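Local atomic coordinates of yeast glycogen phosphorylase (Saccharomyces cerevisiae, PDB entry 1YGP), a protein that is a dimeric member of the carbohydrate phosphorylase family, with a GT-B fold, and holds pyridoxal-5'-phosphate. Residues Y100-E105 against W185-R190. Sequence-based numbering, arbitrary orientation.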
loop_
_atom_site.group_PDB
_atom_site.type_symbol
_atom_site.label_atom_id
_atom_site.label_comp_id
_atom_site.label_asym_id
_atom_site.label_seq_id
_atom_site.Cartn_x
_atom_site.Cartn_y
_atom_site.Cartn_z
ATOM N N TYR A 100 -6.584 16.890 -23.172
ATOM C CA TYR A 100 -6.764 15.951 -22.093
ATOM C C TYR A 100 -7.139 14.705 -22.877
ATOM O O TYR A 100 -7.979 14.713 -23.791
ATOM C CB TYR A 100 -7.876 16.431 -21.169
ATOM C CG TYR A 100 -7.419 17.616 -20.327
ATOM C CD1 TYR A 100 -6.442 17.465 -19.336
ATOM C CD2 TYR A 100 -7.992 18.867 -20.530
ATOM C CE1 TYR A 100 -6.049 18.557 -18.554
ATOM C CE2 TYR A 100 -7.609 19.962 -19.757
ATOM C CZ TYR A 100 -6.639 19.805 -18.769
ATOM O OH TYR A 100 -6.269 20.901 -17.996
ATOM N N TYR A 101 -6.405 13.644 -22.598
ATOM C CA TYR A 101 -6.530 12.409 -23.326
ATOM C C TYR A 101 -7.183 11.445 -22.342
ATOM O O TYR A 101 -6.528 10.990 -21.387
ATOM C CB TYR A 101 -5.108 11.969 -23.758
ATOM C CG TYR A 101 -5.151 10.868 -24.804
ATOM C CD1 TYR A 101 -5.277 11.204 -26.158
ATOM C CD2 TYR A 101 -5.166 9.531 -24.407
ATOM C CE1 TYR A 101 -5.438 10.201 -27.114
ATOM C CE2 TYR A 101 -5.329 8.529 -25.355
ATOM C CZ TYR A 101 -5.471 8.870 -26.699
ATOM O OH TYR A 101 -5.717 7.870 -27.613
ATOM N N LEU A 102 -8.462 11.123 -22.489
ATOM C CA LEU A 102 -9.080 10.201 -21.560
ATOM C C LEU A 102 -9.014 8.799 -22.122
ATOM O O LEU A 102 -9.445 8.539 -23.249
ATOM C CB LEU A 102 -10.516 10.637 -21.316
ATOM C CG LEU A 102 -10.771 11.615 -20.159
ATOM C CD1 LEU A 102 -9.768 12.762 -20.142
ATOM C CD2 LEU A 102 -12.160 12.154 -20.319
ATOM N N SER A 103 -8.419 7.873 -21.393
ATOM C CA SER A 103 -8.333 6.513 -21.861
ATOM C C SER A 103 -8.557 5.604 -20.662
ATOM O O SER A 103 -8.111 5.852 -19.531
ATOM C CB SER A 103 -6.977 6.243 -22.438
ATOM O OG SER A 103 -6.959 4.931 -22.979
ATOM N N LEU A 104 -9.293 4.526 -20.922
ATOM C CA LEU A 104 -9.584 3.547 -19.881
ATOM C C LEU A 104 -8.389 2.659 -19.590
ATOM O O LEU A 104 -8.378 1.970 -18.577
ATOM C CB LEU A 104 -10.752 2.648 -20.284
ATOM C CG LEU A 104 -11.458 1.899 -19.191
ATOM C CD1 LEU A 104 -11.929 2.849 -18.113
ATOM C CD2 LEU A 104 -12.639 1.178 -19.799
ATOM N N GLU A 105 -7.393 2.621 -20.463
ATOM C CA GLU A 105 -6.243 1.806 -20.190
ATOM C C GLU A 105 -5.037 2.467 -20.817
ATOM O O GLU A 105 -5.150 3.070 -21.888
ATOM C CB GLU A 105 -6.471 0.418 -20.750
ATOM C CG GLU A 105 -6.945 0.325 -22.186
ATOM C CD GLU A 105 -6.968 -1.104 -22.674
ATOM O OE1 GLU A 105 -5.903 -1.670 -22.878
ATOM O OE2 GLU A 105 -8.041 -1.657 -22.863
ATOM N N TRP A 185 -2.283 16.053 -20.818
ATOM C CA TRP A 185 -2.403 15.257 -19.631
ATOM C C TRP A 185 -3.271 14.071 -19.998
ATOM O O TRP A 185 -4.228 14.203 -20.783
ATOM C CB TRP A 185 -3.098 16.009 -18.514
ATOM C CG TRP A 185 -2.180 16.770 -17.579
ATOM C CD1 TRP A 185 -1.033 17.349 -18.035
ATOM C CD2 TRP A 185 -2.381 16.969 -16.235
ATOM N NE1 TRP A 185 -0.503 17.918 -16.988
ATOM C CE2 TRP A 185 -1.261 17.721 -15.899
ATOM C CE3 TRP A 185 -3.301 16.645 -15.256
ATOM C CZ2 TRP A 185 -1.039 18.163 -14.594
ATOM C CZ3 TRP A 185 -3.087 17.079 -13.953
ATOM C CH2 TRP A 185 -1.967 17.832 -13.620
ATOM N N GLY A 186 -2.959 12.902 -19.440
ATOM C CA GLY A 186 -3.792 11.729 -19.633
ATOM C C GLY A 186 -4.541 11.455 -18.332
ATOM O O GLY A 186 -3.958 11.639 -17.267
ATOM N N TYR A 187 -5.801 11.060 -18.311
ATOM C CA TYR A 187 -6.481 10.747 -17.080
ATOM C C TYR A 187 -6.911 9.307 -17.186
ATOM O O TYR A 187 -7.419 8.924 -18.249
ATOM C CB TYR A 187 -7.740 11.580 -16.869
ATOM C CG TYR A 187 -7.514 12.979 -16.333
ATOM C CD1 TYR A 187 -7.357 13.194 -14.968
ATOM C CD2 TYR A 187 -7.429 14.042 -17.224
ATOM C CE1 TYR A 187 -7.101 14.481 -14.492
ATOM C CE2 TYR A 187 -7.174 15.326 -16.763
ATOM C CZ TYR A 187 -7.012 15.538 -15.401
ATOM O OH TYR A 187 -6.764 16.817 -14.950
ATOM N N GLY A 188 -6.813 8.515 -16.116
ATOM C CA GLY A 188 -7.204 7.113 -16.139
ATOM C C GLY A 188 -7.454 6.570 -14.739
ATOM O O GLY A 188 -7.716 7.345 -13.806
ATOM N N LEU A 189 -7.367 5.248 -14.534
ATOM C CA LEU A 189 -7.629 4.648 -13.231
ATOM C C LEU A 189 -6.402 3.893 -12.742
ATOM O O LEU A 189 -5.606 3.400 -13.537
ATOM C CB LEU A 189 -8.796 3.712 -13.341
ATOM C CG LEU A 189 -10.131 4.347 -13.641
ATOM C CD1 LEU A 189 -11.083 3.366 -14.314
ATOM C CD2 LEU A 189 -10.664 4.881 -12.339
ATOM N N ARG A 190 -6.175 3.796 -11.448
ATOM C CA ARG A 190 -4.994 3.154 -10.941
ATOM C C ARG A 190 -5.490 1.792 -10.495
ATOM O O ARG A 190 -5.927 1.616 -9.360
ATOM C CB ARG A 190 -4.465 3.966 -9.784
ATOM C CG ARG A 190 -3.025 3.658 -9.497
ATOM C CD ARG A 190 -2.599 4.383 -8.236
ATOM N NE ARG A 190 -3.015 3.631 -7.071
ATOM C CZ ARG A 190 -2.139 3.162 -6.185
ATOM N NH1 ARG A 190 -0.825 3.346 -6.291
ATOM N NH2 ARG A 190 -2.608 2.458 -5.169
#
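The edge of the Tyr187 ring receives Tyr100, whose CD1 lies near the plane of that ring, 3.4 Å from CE2. The two phenols, an oblique aromatic pair with planes at 43°, run side by side in the same direction, because in both residues CG stands anti to the carbonyl carbon (chi1 -73° in Tyr100 and -81° in Tyr187). Trp185 sets its CB against the same Tyr100 CD1 at 3.7 Å, while its indole turns away. Tyr187 CD2 meets the CD1 methyl of Leu102 at 4.0 Å, an aliphatic group that fills in beside the ring. Tyrosine suits both places because its flat body packs in the interior while its hydroxyl can still be satisfied there: Tyr100 OH bonds to Arg346, and Tyr187 OH to Asp342 and Arg346, all on helix 322-350. The Trp185 NE1 is likewise taken up by Gln88.

Beneath these rings the backbones pair in parallel. Tyr101 N donates to Trp185 O at 2.9 Å, and Tyr187 N to Tyr101 O at 3.2 Å; a weak third bond runs from Ser103 N to Tyr187 O. Tyr101 projects from the face of the sheet opposite the other aromatics, beside Gly186, whose CA makes a CA-H...O contact to Tyr101 O at 3.3 Å. Ser103 OG donates to Glu105 O and is also bonded to Asn366 of the neighbouring strand. Farther along, Leu104 CD1 meets CD1 of Leu189, the last residue of its strand, at 3.9 Å, apolar tips packed against Trp335 and Phe334 of helix 322-350.

Strands 98-102 and 184-189 are thus neighbours in the parallel part of a mixed sheet, joined by a long connection about half of which is helix and covered by a helix, as in the Rossmann-like α/β domains of GT-B enzymes.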